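Local coordinates for protein condensin complex subunit 3 (Schizosaccharomyces pombe, PDB 5OQR) that serves as a regulatory subunit of condensin, the complex required to convert interphase chromatin into condensed mitotic-like chromosomes, at residues A[549-554]-A[597-602]; A[574-577]-A[581-584]; A[593-598]-A[628-633]. All coordinates share one frame; numbering follows the deposited sequence.

Contact 1 of 3, residues A[549-554]-A[597-602]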
ATOM      1  N   ASP A 549       2.753 -27.340  -0.280  1.00 30.24           N
ATOM      2  CA  ASP A 549       2.323 -27.584  -1.651  1.00 27.99           C
ATOM      3  C   ASP A 549       1.819 -29.008  -1.843  1.00 27.75           C
ATOM      4  O   ASP A 549       0.905 -29.234  -2.641  1.00 30.40           O
ATOM      5  CB  ASP A 549       3.469 -27.286  -2.614  1.00 38.75           C
ATOM      6  CG  ASP A 549       3.642 -25.801  -2.867  1.00 45.85           C
ATOM      7  OD1 ASP A 549       3.042 -24.996  -2.124  1.00 43.35           O
ATOM      8  OD2 ASP A 549       4.377 -25.437  -3.807  1.00 46.49           O
ATOM      9  N   MET A 550       2.389 -29.976  -1.126  1.00 26.84           N
ATOM     10  CA  MET A 550       1.881 -31.341  -1.210  1.00 28.04           C
ATOM     11  C   MET A 550       0.447 -31.426  -0.701  1.00 29.78           C
ATOM     12  O   MET A 550      -0.374 -32.161  -1.260  1.00 33.71           O
ATOM     13  CB  MET A 550       2.789 -32.289  -0.427  1.00 30.24           C
ATOM     14  CG  MET A 550       4.154 -32.490  -1.066  1.00 40.26           C
ATOM     15  SD  MET A 550       5.135 -33.808  -0.322  1.00 53.64           S
ATOM     16  CE  MET A 550       5.246 -33.253   1.360  1.00 28.57           C
ATOM     17  N   LEU A 551       0.123 -30.679   0.359  1.00 34.70           N
ATOM     18  CA  LEU A 551      -1.246 -30.662   0.864  1.00 31.48           C
ATOM     19  C   LEU A 551      -2.194 -30.021  -0.141  1.00 31.20           C
ATOM     20  O   LEU A 551      -3.248 -30.581  -0.462  1.00 33.27           O
ATOM     21  CB  LEU A 551      -1.304 -29.917   2.197  1.00 30.72           C
ATOM     22  CG  LEU A 551      -0.741 -30.654   3.413  1.00 33.06           C
ATOM     23  CD1 LEU A 551      -0.559 -29.700   4.573  1.00 26.14           C
ATOM     24  CD2 LEU A 551      -1.650 -31.797   3.810  1.00 35.21           C
ATOM     25  N   ILE A 552      -1.840 -28.838  -0.641  1.00 27.42           N
ATOM     26  CA  ILE A 552      -2.700 -28.143  -1.590  1.00 27.85           C
ATOM     27  C   ILE A 552      -2.863 -28.963  -2.862  1.00 31.85           C
ATOM     28  O   ILE A 552      -3.967 -29.078  -3.408  1.00 39.91           O
ATOM     29  CB  ILE A 552      -2.134 -26.742  -1.883  1.00 28.05           C
ATOM     30  CG1 ILE A 552      -2.197 -25.880  -0.623  1.00 34.48           C
ATOM     31  CG2 ILE A 552      -2.894 -26.072  -3.023  1.00 27.86           C
ATOM     32  CD1 ILE A 552      -1.330 -24.647  -0.679  1.00 46.95           C
ATOM     33  N   GLN A 553      -1.769 -29.541  -3.358  1.00 34.87           N
ATOM     34  CA  GLN A 553      -1.823 -30.285  -4.610  1.00 31.53           C
ATOM     35  C   GLN A 553      -2.557 -31.608  -4.434  1.00 29.67           C
ATOM     36  O   GLN A 553      -3.523 -31.892  -5.150  1.00 36.97           O
ATOM     37  CB  GLN A 553      -0.406 -30.522  -5.136  1.00 33.87           C
ATOM     38  CG  GLN A 553      -0.319 -31.385  -6.390  1.00 35.18           C
ATOM     39  CD  GLN A 553      -0.937 -30.722  -7.604  1.00 41.36           C
ATOM     40  OE1 GLN A 553      -0.909 -29.501  -7.739  1.00 35.20           O
ATOM     41  NE2 GLN A 553      -1.501 -31.527  -8.495  1.00 46.46           N
ATOM     42  N   HIS A 554      -2.116 -32.429  -3.483  1.00 27.65           N
ATOM     43  CA  HIS A 554      -2.592 -33.801  -3.379  1.00 32.03           C
ATOM     44  C   HIS A 554      -3.802 -33.963  -2.472  1.00 35.44           C
ATOM     45  O   HIS A 554      -4.485 -34.989  -2.560  1.00 43.63           O
ATOM     46  CB  HIS A 554      -1.465 -34.708  -2.878  1.00 33.42           C
ATOM     47  CG  HIS A 554      -0.316 -34.811  -3.828  1.00 30.02           C
ATOM     48  ND1 HIS A 554      -0.489 -34.913  -5.191  1.00 32.06           N
ATOM     49  CD2 HIS A 554       1.020 -34.812  -3.617  1.00 28.25           C
ATOM     50  CE1 HIS A 554       0.691 -34.982  -5.778  1.00 35.64           C
ATOM     51  NE2 HIS A 554       1.623 -34.924  -4.845  1.00 38.79           N
ATOM     52  N   LEU A 597      -7.801 -24.991   1.744  1.00 33.59           N
ATOM     53  CA  LEU A 597      -8.131 -26.319   2.240  1.00 37.00           C
ATOM     54  C   LEU A 597      -9.030 -26.329   3.468  1.00 33.81           C
ATOM     55  O   LEU A 597      -9.610 -27.375   3.769  1.00 32.64           O
ATOM     56  CB  LEU A 597      -6.842 -27.082   2.580  1.00 28.29           C
ATOM     57  CG  LEU A 597      -6.319 -28.112   1.576  1.00 30.43           C
ATOM     58  CD1 LEU A 597      -6.318 -27.583   0.155  1.00 33.26           C
ATOM     59  CD2 LEU A 597      -4.922 -28.551   1.973  1.00 31.28           C
ATOM     60  N   HIS A 598      -9.168 -25.210   4.175  1.00 32.28           N
ATOM     61  CA  HIS A 598      -9.752 -25.206   5.514  1.00 30.63           C
ATOM     62  C   HIS A 598      -9.036 -26.233   6.387  1.00 31.20           C
ATOM     63  O   HIS A 598      -9.616 -27.200   6.881  1.00 43.93           O
ATOM     64  CB  HIS A 598     -11.261 -25.470   5.473  1.00 26.94           C
ATOM     65  CG  HIS A 598     -12.069 -24.289   5.038  1.00 30.23           C
ATOM     66  ND1 HIS A 598     -11.986 -23.061   5.660  1.00 35.98           N
ATOM     67  CD2 HIS A 598     -12.984 -24.149   4.052  1.00 36.62           C
ATOM     68  CE1 HIS A 598     -12.808 -22.214   5.068  1.00 41.26           C
ATOM     69  NE2 HIS A 598     -13.427 -22.849   4.090  1.00 40.73           N
ATOM     70  N   TYR A 599      -7.737 -26.001   6.559  1.00 32.72           N
ATOM     71  CA  TYR A 599      -6.842 -26.946   7.222  1.00 32.96           C
ATOM     72  C   TYR A 599      -6.756 -26.580   8.697  1.00 37.50           C
ATOM     73  O   TYR A 599      -5.890 -25.815   9.123  1.00 34.80           O
ATOM     74  CB  TYR A 599      -5.474 -26.928   6.552  1.00 33.75           C
ATOM     75  CG  TYR A 599      -4.453 -27.861   7.162  1.00 32.25           C
ATOM     76  CD1 TYR A 599      -4.481 -29.221   6.897  1.00 32.34           C
ATOM     77  CD2 TYR A 599      -3.451 -27.378   7.990  1.00 33.04           C
ATOM     78  CE1 TYR A 599      -3.549 -30.075   7.448  1.00 30.56           C
ATOM     79  CE2 TYR A 599      -2.515 -28.224   8.546  1.00 36.28           C
ATOM     80  CZ  TYR A 599      -2.568 -29.572   8.270  1.00 35.61           C
ATOM     81  OH  TYR A 599      -1.636 -30.424   8.818  1.00 35.80           O
ATOM     82  N   ARG A 600      -7.674 -27.137   9.488  1.00 44.55           N
ATOM     83  CA  ARG A 600      -7.670 -26.963  10.939  1.00 33.36           C
ATOM     84  C   ARG A 600      -7.748 -25.486  11.317  1.00 34.78           C
ATOM     85  O   ARG A 600      -6.996 -24.998  12.162  1.00 38.17           O
ATOM     86  CB  ARG A 600      -6.431 -27.615  11.553  1.00 36.85           C
ATOM     87  CG  ARG A 600      -5.967 -28.871  10.835  1.00 32.71           C
ATOM     88  CD  ARG A 600      -4.807 -29.524  11.558  1.00 39.89           C
ATOM     89  NE  ARG A 600      -5.237 -30.232  12.760  1.00 46.58           N
ATOM     90  CZ  ARG A 600      -4.413 -30.739  13.669  1.00 43.28           C
ATOM     91  NH1 ARG A 600      -4.903 -31.369  14.725  1.00 62.87           N
ATOM     92  NH2 ARG A 600      -3.102 -30.614  13.530  1.00 53.18           N
ATOM     93  N   ASP A 601      -8.673 -24.769  10.673  1.00 34.21           N
ATOM     94  CA  ASP A 601      -8.787 -23.327  10.880  1.00 38.91           C
ATOM     95  C   ASP A 601      -8.787 -22.988  12.363  1.00 39.91           C
ATOM     96  O   ASP A 601      -8.000 -22.158  12.824  1.00 38.97           O
ATOM     97  CB  ASP A 601     -10.063 -22.796  10.227  1.00 38.07           C
ATOM     98  CG  ASP A 601     -10.264 -23.316   8.825  1.00 39.20           C
ATOM     99  OD1 ASP A 601      -9.915 -24.484   8.575  1.00 40.10           O
ATOM    100  OD2 ASP A 601     -10.778 -22.561   7.976  1.00 38.13           O
ATOM    101  N   GLU A 602      -9.671 -23.638  13.122  1.00 55.72           N
ATOM    102  CA  GLU A 602      -9.808 -23.358  14.548  1.00 55.86           C
ATOM    103  C   GLU A 602      -8.459 -23.394  15.252  1.00 51.10           C
ATOM    104  O   GLU A 602      -8.161 -22.538  16.094  1.00 44.07           O
ATOM    105  CB  GLU A 602     -10.760 -24.367  15.194  1.00 68.04           C
ATOM    106  CG  GLU A 602     -11.997 -24.718  14.365  1.00 70.68           C
ATOM    107  CD  GLU A 602     -11.752 -25.845  13.370  1.00 78.41           C
ATOM    108  OE1 GLU A 602     -10.833 -26.659  13.600  1.00 80.38           O
ATOM    109  OE2 GLU A 602     -12.468 -25.903  12.348  1.00 69.96           O
TER
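Leu551 meets Leu597 and Tyr599 at once, its root against the first and its tip against the second. Leu597 brings CD2 down onto the helix backbone, 3.6 Å from Leu551 O and 3.9 Å from Leu551 CB. Its other methyl, CD1, lies 4.1 Å from Ile552 CA, so the fork of Leu597 straddles the step from Leu551 to Ile552. Leu551 points its CG away from its own carbonyl carbon (chi1 -74°), and the extended chain beyond carries CD1 over one face of the Tyr599 ring. There it stands 4.2 Å from Tyr599 CE1, nearer the rim than the middle, and the two side chains cross at about a right angle. Tyr599 turns its ring toward Leu551 with CG opposite the backbone N (chi1 179°). On the other face CG of Arg600 sits over the ring centre, so an aliphatic group flanks each side. No hydrogen bond joins the two segments. Between Leu597 and Tyr599 the chain is turned by His598, which leaves the helix with positive phi. Its ring is tethered by ND1 to the syn lone pair of Asp601 OD2, at 2.7 Å, nearly straight (165°) and close to the ring plane; Tyr634 OH also binds that oxygen. The helix 537-554, within HEAT repeat 8 of the solenoid, here packs against the end of helix 580-597 and the turn into helix 601-613; Ile566 of helix 563-574 touches both Leu551 and Tyr599, and both carboxylate oxygens of Asp549 are hydrogen-bonded to the backbone of another protein chain.

Contact 2 of 3, residues A[574-577]-A[581-584]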
ATOM      1  N   LEU A 574       6.016 -20.118  12.628  1.00 36.60           N
ATOM      2  CA  LEU A 574       5.303 -18.872  12.871  1.00 40.92           C
ATOM      3  C   LEU A 574       5.786 -18.164  14.129  1.00 43.43           C
ATOM      4  O   LEU A 574       5.628 -16.944  14.238  1.00 40.45           O
ATOM      5  CB  LEU A 574       3.803 -19.148  12.965  1.00 35.26           C
ATOM      6  CG  LEU A 574       2.883 -17.946  13.175  1.00 40.51           C
ATOM      7  CD1 LEU A 574       3.219 -16.811  12.226  1.00 42.07           C
ATOM      8  CD2 LEU A 574       1.444 -18.373  12.995  1.00 44.16           C
ATOM      9  N   GLY A 575       6.373 -18.893  15.074  1.00 41.77           N
ATOM     10  CA  GLY A 575       6.873 -18.309  16.297  1.00 42.72           C
ATOM     11  C   GLY A 575       8.317 -17.867  16.267  1.00 51.52           C
ATOM     12  O   GLY A 575       8.825 -17.384  17.284  1.00 54.54           O
ATOM     13  N   GLU A 576       9.004 -18.017  15.135  1.00 57.06           N
ATOM     14  CA  GLU A 576      10.411 -17.626  15.030  1.00 53.55           C
ATOM     15  C   GLU A 576      10.508 -16.191  14.515  1.00 53.09           C
ATOM     16  O   GLU A 576      10.886 -15.922  13.375  1.00 63.16           O
ATOM     17  CB  GLU A 576      11.169 -18.590  14.129  1.00 52.53           C
ATOM     18  CG  GLU A 576      11.225 -20.014  14.659  1.00 63.05           C
ATOM     19  CD  GLU A 576      12.619 -20.615  14.618  1.00 71.89           C
ATOM     20  OE1 GLU A 576      13.606 -19.851  14.627  1.00 75.40           O
ATOM     21  OE2 GLU A 576      12.730 -21.860  14.581  1.00 77.22           O
ATOM     22  N   PHE A 577      10.159 -15.256  15.398  1.00 61.04           N
ATOM     23  CA  PHE A 577      10.342 -13.843  15.093  1.00 67.77           C
ATOM     24  C   PHE A 577      11.808 -13.480  14.901  1.00 67.38           C
ATOM     25  O   PHE A 577      12.103 -12.354  14.488  1.00 60.50           O
ATOM     26  CB  PHE A 577       9.724 -12.978  16.201  1.00 79.07           C
ATOM     27  CG  PHE A 577      10.440 -13.069  17.521  1.00 79.83           C
ATOM     28  CD1 PHE A 577      11.225 -12.020  17.970  1.00 81.60           C
ATOM     29  CD2 PHE A 577      10.326 -14.199  18.314  1.00 75.75           C
ATOM     30  CE1 PHE A 577      11.883 -12.099  19.181  1.00 90.64           C
ATOM     31  CE2 PHE A 577      10.982 -14.283  19.524  1.00 81.73           C
ATOM     32  CZ  PHE A 577      11.761 -13.233  19.960  1.00 82.92           C
ATOM     33  N   GLU A 581      12.212 -14.058   7.450  1.00 64.58           N
ATOM     34  CA  GLU A 581      11.874 -14.784   6.230  1.00 60.09           C
ATOM     35  C   GLU A 581      11.155 -16.088   6.553  1.00 49.10           C
ATOM     36  O   GLU A 581      10.125 -16.406   5.951  1.00 42.17           O
ATOM     37  CB  GLU A 581      13.138 -15.059   5.416  1.00 64.67           C
ATOM     38  CG  GLU A 581      12.865 -15.397   3.960  1.00 88.75           C
ATOM     39  CD  GLU A 581      14.040 -16.079   3.283  1.00 92.84           C
ATOM     40  OE1 GLU A 581      15.107 -16.205   3.921  1.00 89.99           O
ATOM     41  OE2 GLU A 581      13.895 -16.492   2.113  1.00 88.20           O
ATOM     42  N   LEU A 582      11.691 -16.858   7.499  1.00 44.35           N
ATOM     43  CA  LEU A 582      11.057 -18.115   7.883  1.00 34.57           C
ATOM     44  C   LEU A 582       9.703 -17.864   8.535  1.00 49.10           C
ATOM     45  O   LEU A 582       8.715 -18.534   8.217  1.00 44.90           O
ATOM     46  CB  LEU A 582      11.974 -18.891   8.828  1.00 33.79           C
ATOM     47  CG  LEU A 582      11.412 -20.181   9.427  1.00 34.01           C
ATOM     48  CD1 LEU A 582      11.044 -21.172   8.339  1.00 35.30           C
ATOM     49  CD2 LEU A 582      12.411 -20.793  10.392  1.00 39.20           C
ATOM     50  N   GLN A 583       9.641 -16.899   9.452  1.00 51.56           N
ATOM     51  CA  GLN A 583       8.379 -16.569  10.103  1.00 41.03           C
ATOM     52  C   GLN A 583       7.332 -16.163   9.077  1.00 41.82           C
ATOM     53  O   GLN A 583       6.194 -16.646   9.106  1.00 40.70           O
ATOM     54  CB  GLN A 583       8.599 -15.449  11.113  1.00 50.61           C
ATOM     55  CG  GLN A 583       7.475 -15.288  12.115  1.00 53.39           C
ATOM     56  CD  GLN A 583       7.582 -13.994  12.888  1.00 52.25           C
ATOM     57  OE1 GLN A 583       7.935 -12.955  12.332  1.00 53.25           O
ATOM     58  NE2 GLN A 583       7.291 -14.051  14.181  1.00 54.37           N
ATOM     59  N   THR A 584       7.698 -15.264   8.163  1.00 35.87           N
ATOM     60  CA  THR A 584       6.770 -14.854   7.117  1.00 35.03           C
ATOM     61  C   THR A 584       6.312 -16.041   6.287  1.00 35.05           C
ATOM     62  O   THR A 584       5.196 -16.036   5.757  1.00 37.62           O
ATOM     63  CB  THR A 584       7.426 -13.810   6.215  1.00 40.53           C
ATOM     64  OG1 THR A 584       7.900 -12.718   7.011  1.00 46.68           O
ATOM     65  CG2 THR A 584       6.434 -13.285   5.182  1.00 40.64           C
TER
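Gln583 lays its side chain along the turn 574-577, its methylenes beside two carbonyl oxygens and its amide beside Phe577. Its CG points opposite the backbone N (chi1 -164°) and the chain runs on extended, so CB comes 3.3 Å from Glu576 O and CG 3.3 Å from Leu574 O. The amide nitrogen NE2 gives a weak, bent hydrogen bond (144°) to Leu574 O at 3.3 Å. NE2 also abuts Phe577 CB, while the Phe577 ring has its edge, in plane, to Gly575 O and its side chain touches Asn616 and Thr617. Beyond the turn, NE2 is hydrogen-bonded to Thr617 OG1 and OE1 to Asn620 ND2, which fixes how the amide is rotated. Were this glutamine an alanine, Asn620 and Thr617 would probably lose their amide partner and a gap open beside Leu574 O. On the flank, Glu576 CD rests 4.2 Å from Leu582 CD2, and Glu576 itself centres an inverse gamma turn. The segment 574-577 thus folds against the first turns of helix 580-597, closing the antiparallel helical hairpin of helices 563-574 and 580-597, with Leu623 of helix 621-635 and Gln611 of helix 601-613 packed on Leu574 and Gln583.

Contact 3 of 3, residues A[593-598]-A[628-633]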
ATOM      1  N   LEU A 593      -3.272 -22.547   3.403  1.00 25.38           N
ATOM      2  CA  LEU A 593      -3.897 -23.794   3.830  1.00 28.39           C
ATOM      3  C   LEU A 593      -5.304 -23.561   4.371  1.00 33.94           C
ATOM      4  O   LEU A 593      -6.187 -24.405   4.186  1.00 33.97           O
ATOM      5  CB  LEU A 593      -3.039 -24.485   4.890  1.00 22.77           C
ATOM      6  CG  LEU A 593      -1.718 -25.110   4.447  1.00 27.32           C
ATOM      7  CD1 LEU A 593      -1.000 -25.705   5.641  1.00 27.19           C
ATOM      8  CD2 LEU A 593      -1.942 -26.174   3.388  1.00 34.60           C
ATOM      9  N   LEU A 594      -5.533 -22.428   5.036  1.00 33.65           N
ATOM     10  CA  LEU A 594      -6.863 -22.131   5.559  1.00 34.17           C
ATOM     11  C   LEU A 594      -7.831 -21.783   4.436  1.00 31.69           C
ATOM     12  O   LEU A 594      -8.923 -22.356   4.344  1.00 34.24           O
ATOM     13  CB  LEU A 594      -6.780 -20.989   6.576  1.00 31.71           C
ATOM     14  CG  LEU A 594      -6.774 -21.361   8.063  1.00 31.16           C
ATOM     15  CD1 LEU A 594      -5.832 -22.511   8.364  1.00 31.90           C
ATOM     16  CD2 LEU A 594      -6.388 -20.151   8.892  1.00 36.44           C
ATOM     17  N   VAL A 595      -7.450 -20.848   3.568  1.00 27.41           N
ATOM     18  CA  VAL A 595      -8.349 -20.406   2.507  1.00 27.37           C
ATOM     19  C   VAL A 595      -8.594 -21.525   1.502  1.00 34.34           C
ATOM     20  O   VAL A 595      -9.727 -21.741   1.059  1.00 36.27           O
ATOM     21  CB  VAL A 595      -7.779 -19.153   1.820  1.00 26.93           C
ATOM     22  CG1 VAL A 595      -8.667 -18.725   0.662  1.00 44.87           C
ATOM     23  CG2 VAL A 595      -7.635 -18.023   2.822  1.00 32.67           C
ATOM     24  N   ILE A 596      -7.540 -22.242   1.117  1.00 37.10           N
ATOM     25  CA  ILE A 596      -7.661 -23.238   0.057  1.00 38.91           C
ATOM     26  C   ILE A 596      -8.277 -24.523   0.591  1.00 32.04           C
ATOM     27  O   ILE A 596      -9.176 -25.101  -0.029  1.00 39.70           O
ATOM     28  CB  ILE A 596      -6.284 -23.506  -0.585  1.00 35.70           C
ATOM     29  CG1 ILE A 596      -5.683 -22.214  -1.147  1.00 30.26           C
ATOM     30  CG2 ILE A 596      -6.406 -24.539  -1.697  1.00 34.90           C
ATOM     31  CD1 ILE A 596      -4.228 -22.343  -1.519  1.00 31.34           C
ATOM     32  N   LEU A 597      -7.801 -24.991   1.744  1.00 33.59           N
ATOM     33  CA  LEU A 597      -8.131 -26.319   2.240  1.00 37.00           C
ATOM     34  C   LEU A 597      -9.030 -26.329   3.468  1.00 33.81           C
ATOM     35  O   LEU A 597      -9.610 -27.375   3.769  1.00 32.64           O
ATOM     36  CB  LEU A 597      -6.842 -27.082   2.580  1.00 28.29           C
ATOM     37  CG  LEU A 597      -6.319 -28.112   1.576  1.00 30.43           C
ATOM     38  CD1 LEU A 597      -6.318 -27.583   0.155  1.00 33.26           C
ATOM     39  CD2 LEU A 597      -4.922 -28.551   1.973  1.00 31.28           C
ATOM     40  N   HIS A 598      -9.168 -25.210   4.175  1.00 32.28           N
ATOM     41  CA  HIS A 598      -9.752 -25.206   5.514  1.00 30.63           C
ATOM     42  C   HIS A 598      -9.036 -26.233   6.387  1.00 31.20           C
ATOM     43  O   HIS A 598      -9.616 -27.200   6.881  1.00 43.93           O
ATOM     44  CB  HIS A 598     -11.261 -25.470   5.473  1.00 26.94           C
ATOM     45  CG  HIS A 598     -12.069 -24.289   5.038  1.00 30.23           C
ATOM     46  ND1 HIS A 598     -11.986 -23.061   5.660  1.00 35.98           N
ATOM     47  CD2 HIS A 598     -12.984 -24.149   4.052  1.00 36.62           C
ATOM     48  CE1 HIS A 598     -12.808 -22.214   5.068  1.00 41.26           C
ATOM     49  NE2 HIS A 598     -13.427 -22.849   4.090  1.00 40.73           N
ATOM     50  N   GLY A 628      -2.075  -9.151   6.675  1.00 36.79           N
ATOM     51  CA  GLY A 628      -2.872  -7.980   6.368  1.00 39.84           C
ATOM     52  C   GLY A 628      -3.811  -8.212   5.203  1.00 38.11           C
ATOM     53  O   GLY A 628      -4.864  -7.578   5.112  1.00 38.62           O
ATOM     54  N   TYR A 629      -3.446  -9.123   4.302  1.00 35.46           N
ATOM     55  CA  TYR A 629      -4.293  -9.475   3.171  1.00 35.77           C
ATOM     56  C   TYR A 629      -5.164 -10.691   3.451  1.00 38.43           C
ATOM     57  O   TYR A 629      -6.275 -10.784   2.919  1.00 37.98           O
ATOM     58  CB  TYR A 629      -3.429  -9.744   1.933  1.00 41.14           C
ATOM     59  CG  TYR A 629      -4.204 -10.321   0.771  1.00 39.04           C
ATOM     60  CD1 TYR A 629      -4.148 -11.676   0.479  1.00 42.40           C
ATOM     61  CD2 TYR A 629      -5.005  -9.515  -0.019  1.00 39.10           C
ATOM     62  CE1 TYR A 629      -4.862 -12.208  -0.573  1.00 44.83           C
ATOM     63  CE2 TYR A 629      -5.723 -10.036  -1.074  1.00 44.11           C
ATOM     64  CZ  TYR A 629      -5.649 -11.383  -1.346  1.00 47.48           C
ATOM     65  OH  TYR A 629      -6.367 -11.903  -2.400  1.00 51.52           O
ATOM     66  N   PHE A 630      -4.690 -11.617   4.284  1.00 38.89           N
ATOM     67  CA  PHE A 630      -5.409 -12.868   4.499  1.00 36.76           C
ATOM     68  C   PHE A 630      -6.664 -12.658   5.338  1.00 36.12           C
ATOM     69  O   PHE A 630      -7.752 -13.114   4.968  1.00 36.96           O
ATOM     70  CB  PHE A 630      -4.481 -13.887   5.160  1.00 41.58           C
ATOM     71  CG  PHE A 630      -5.197 -14.910   5.993  1.00 42.64           C
ATOM     72  CD1 PHE A 630      -5.369 -14.714   7.353  1.00 44.01           C
ATOM     73  CD2 PHE A 630      -5.694 -16.066   5.421  1.00 35.94           C
ATOM     74  CE1 PHE A 630      -6.027 -15.647   8.124  1.00 38.94           C
ATOM     75  CE2 PHE A 630      -6.352 -17.005   6.188  1.00 35.21           C
ATOM     76  CZ  PHE A 630      -6.519 -16.795   7.540  1.00 37.65           C
ATOM     77  N   PHE A 631      -6.535 -11.977   6.479  1.00 33.27           N
ATOM     78  CA  PHE A 631      -7.668 -11.866   7.397  1.00 32.50           C
ATOM     79  C   PHE A 631      -8.906 -11.287   6.729  1.00 29.49           C
ATOM     80  O   PHE A 631      -9.991 -11.874   6.875  1.00 30.82           O
ATOM     81  CB  PHE A 631      -7.259 -11.049   8.628  1.00 29.93           C
ATOM     82  CG  PHE A 631      -6.430 -11.817   9.621  1.00 31.19           C
ATOM     83  CD1 PHE A 631      -6.916 -12.976  10.197  1.00 30.25           C
ATOM     84  CD2 PHE A 631      -5.173 -11.376   9.983  1.00 33.43           C
ATOM     85  CE1 PHE A 631      -6.160 -13.686  11.106  1.00 33.35           C
ATOM     86  CE2 PHE A 631      -4.410 -12.082  10.894  1.00 34.31           C
ATOM     87  CZ  PHE A 631      -4.907 -13.239  11.456  1.00 31.88           C
ATOM     88  N   PRO A 632      -8.837 -10.178   5.991  1.00 33.94           N
ATOM     89  CA  PRO A 632     -10.048  -9.711   5.296  1.00 36.36           C
ATOM     90  C   PRO A 632     -10.576 -10.709   4.280  1.00 37.88           C
ATOM     91  O   PRO A 632     -11.793 -10.890   4.168  1.00 45.05           O
ATOM     92  CB  PRO A 632      -9.586  -8.407   4.629  1.00 35.12           C
ATOM     93  CG  PRO A 632      -8.383  -7.992   5.382  1.00 32.41           C
ATOM     94  CD  PRO A 632      -7.713  -9.246   5.818  1.00 32.65           C
ATOM     95  N   VAL A 633      -9.687 -11.361   3.529  1.00 35.97           N
ATOM     96  CA  VAL A 633     -10.118 -12.325   2.519  1.00 42.45           C
ATOM     97  C   VAL A 633     -10.801 -13.511   3.182  1.00 37.16           C
ATOM     98  O   VAL A 633     -11.851 -13.984   2.729  1.00 35.81           O
ATOM     99  CB  VAL A 633      -8.914 -12.769   1.665  1.00 44.29           C
ATOM    100  CG1 VAL A 633      -9.221 -14.047   0.883  1.00 38.19           C
ATOM    101  CG2 VAL A 633      -8.520 -11.664   0.715  1.00 46.89           C
TER
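Phe630 carries its CG roughly opposite the backbone N (chi1 153°), which sends the ring across to Leu594 and Val595. Val595 answers with CG1 opposite its backbone N (chi1 177°), leaving CG2 opposite the carbonyl carbon and aimed at the ring. That methyl comes in at the edge of Phe630, near the ring plane, 3.7 Å from Phe630 CE2 and 3.8 Å from Phe630 CD2. The two side chains run past each other in opposite directions, so Val595 lies alongside one margin of the ring. Leu594 reaches the far end: its CD2 is 3.6 Å from Phe630 CZ, on an oblique approach, and its CB is 4.0 Å from Phe630 CE2. The CE2-CZ side of the ring therefore rests against two aliphatic residues adjacent in sequence, with no hydrogen bond across. This is helix-on-helix packing in a HEAT-type alpha solenoid, where apolar faces of neighbouring helices fill the core; here helix 580-597 meets helix 621-635, the next but one in the chain, with Leu608 of helix 601-613 touching Phe630 and Leu605 touching Leu594. Helix 621-635 is kinked at Pro632, whose nitrogen has no hydrogen to give to the preceding turn. Next to Phe630, Phe631 faces another way; Phe630 CD1 stands over one face of its ring, toward the rim, and the Phe631 ring stacks with Trp682. Tyr634 brings its own ring to Phe630, the planes about 25° apart, and also touches Leu594 and Val595. Val595 and Ile596 further pack on apolar side chains of another protein chain.

Contacts 1 and 3 are neighbours, their centres about 11 Å apart, and share Leu597 and His598: the end of helix 580-597 meets helix 537-554 through Leu597 and helix 621-635 through Leu594 and Val595. Tyr599 N lies 3.3 Å from Leu593 O, a probable hydrogen bond, and Ile552 CD1 packs on Ile596 CD1. Contact 2 belongs to the other end of helix 580-597. Its centre is about 19 Å from that of contact 1 and 18 Å from that of contact 3, with nearest atoms about 10 and 8 Å apart. One helix thus joins all three contacts. Another protein chain reaches contacts 1 and 3 but not contact 2.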